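Local structure of putative platelet activating factor (Streptococcus pneumoniae, 2HSJ) at residues Glu171-Val175 and Ser208-Tyr212. The protein is of unknown function but is probably an SGNH-type (GDSL-like) esterase or acylhydrolase, possibly related to platelet-activating factor acetylhydrolases. Residues are numbered along the deposited sequence.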
# COMPACT_ATOMS: atom_id res chain seq x y z
N GLU D 171 -15.64 -20.59 4.20
CA GLU D 171 -15.25 -21.27 5.43
C GLU D 171 -16.05 -20.66 6.56
O GLU D 171 -16.07 -19.44 6.72
CB GLU D 171 -13.74 -21.11 5.72
CG GLU D 171 -13.32 -21.92 6.94
CD GLU D 171 -11.85 -21.79 7.25
OE1 GLU D 171 -11.22 -20.82 6.79
OE2 GLU D 171 -11.33 -22.67 7.95
N PHE D 172 -16.73 -21.50 7.32
CA PHE D 172 -17.37 -21.06 8.55
C PHE D 172 -16.30 -20.80 9.61
O PHE D 172 -15.38 -21.61 9.80
CB PHE D 172 -18.32 -22.14 9.04
CG PHE D 172 -19.05 -21.77 10.29
CD1 PHE D 172 -20.01 -20.77 10.30
CD2 PHE D 172 -18.77 -22.48 11.46
CE1 PHE D 172 -20.68 -20.47 11.51
CE2 PHE D 172 -19.41 -22.18 12.64
CZ PHE D 172 -20.38 -21.19 12.66
N VAL D 173 -16.44 -19.68 10.31
CA VAL D 173 -15.45 -19.26 11.30
C VAL D 173 -16.11 -19.27 12.67
O VAL D 173 -16.87 -18.38 13.01
CB VAL D 173 -14.84 -17.85 10.97
CG1 VAL D 173 -13.76 -17.49 12.01
CG2 VAL D 173 -14.26 -17.80 9.54
N PRO D 174 -15.84 -20.32 13.48
CA PRO D 174 -16.50 -20.46 14.78
C PRO D 174 -15.85 -19.57 15.81
O PRO D 174 -14.79 -19.89 16.35
CB PRO D 174 -16.31 -21.96 15.10
CG PRO D 174 -15.03 -22.33 14.39
CD PRO D 174 -14.89 -21.42 13.21
N VAL D 175 -16.42 -18.38 16.01
CA VAL D 175 -15.90 -17.44 17.01
C VAL D 175 -16.83 -17.32 18.22
O VAL D 175 -16.44 -16.75 19.24
CB VAL D 175 -15.59 -16.04 16.43
CG1 VAL D 175 -14.43 -16.09 15.46
CG2 VAL D 175 -16.78 -15.41 15.76
N SER D 208 -9.15 -14.42 18.01
CA SER D 208 -9.74 -15.63 17.42
C SER D 208 -9.73 -15.59 15.90
O SER D 208 -9.63 -16.64 15.27
CB SER D 208 -11.16 -15.85 17.93
OG SER D 208 -12.03 -14.88 17.40
N LEU D 209 -9.80 -14.39 15.30
CA LEU D 209 -9.86 -14.26 13.82
C LEU D 209 -8.51 -14.23 13.12
O LEU D 209 -8.45 -14.44 11.90
CB LEU D 209 -10.61 -12.98 13.39
CG LEU D 209 -12.10 -12.95 13.70
CD1 LEU D 209 -12.67 -11.57 13.35
CD2 LEU D 209 -12.84 -14.06 12.93
N LYS D 210 -7.44 -13.94 13.85
CA LYS D 210 -6.17 -13.62 13.20
C LYS D 210 -5.69 -14.65 12.17
O LYS D 210 -5.31 -14.30 11.06
CB LYS D 210 -5.08 -13.37 14.25
CG LYS D 210 -3.72 -13.09 13.62
CD LYS D 210 -2.65 -12.87 14.66
CE LYS D 210 -1.48 -12.04 14.09
NZ LYS D 210 -1.26 -12.29 12.65
N ASP D 211 -5.73 -15.93 12.54
CA ASP D 211 -5.24 -16.98 11.65
C ASP D 211 -6.04 -17.06 10.37
O ASP D 211 -5.51 -17.49 9.32
CB ASP D 211 -5.26 -18.35 12.33
CG ASP D 211 -4.09 -18.55 13.29
OD1 ASP D 211 -3.34 -17.59 13.60
OD2 ASP D 211 -3.93 -19.69 13.75
N TYR D 212 -7.32 -16.67 10.45
CA TYR D 212 -8.21 -16.73 9.29
C TYR D 212 -7.95 -15.62 8.30
O TYR D 212 -8.47 -15.66 7.18
CB TYR D 212 -9.70 -16.69 9.72
CG TYR D 212 -10.13 -17.87 10.54
CD1 TYR D 212 -10.65 -19.01 9.90
CD2 TYR D 212 -10.02 -17.87 11.93
CE1 TYR D 212 -11.06 -20.12 10.65
CE2 TYR D 212 -10.43 -18.98 12.68
CZ TYR D 212 -10.94 -20.10 12.02
OH TYR D 212 -11.35 -21.21 12.76
O HOH W 1 -11.71 -21.08 15.47
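In the three-layer alpha/beta/alpha fold of the SGNH hydrolases, a helix near the C-terminus packs on one face of a parallel beta-sheet, and here the C-terminal part of helix 199-209 and the 3-10 segment at 211-212 meet strand 170-173, at the edge of the sheet within this chain, and the loop that leaves it. No direct hydrogen bond joins the two segments; side chains make the contact. Its centre is Tyr212, brought round by the 3-10 segment, with its backbone N bonded to Leu209 O at 2.9 Å. Val173 CG1 sits squarely over one face of the Tyr212 ring, 3.6 Å from its centroid and 8° off the normal, a CH-pi contact.

The apolar packing extends to Leu209: its CD2 lies 3.7 Å from Val173 CG1 and 3.6 Å from Val175 CG1, while Leu209 also reaches Leu130 and Phe90 on inner strands, so this valine-leucine cluster belongs to the core between sheet and helix. Phe172 points the other way, onto helix 150-164, as expected of a strand covered on both faces.

Polar groups border this core. Glu171 OE1 approaches the Tyr212 ring edge, 3.6 Å from Tyr212 CD1, but its salt bridge is with Lys128 of the adjacent strand, and Ser208 OG bonds back to Leu205 O within its own helix. On the outer side a water bridges the segments, 2.7 Å from Tyr212 OH and donating a weak 3.4 Å hydrogen bond to Pro174 O.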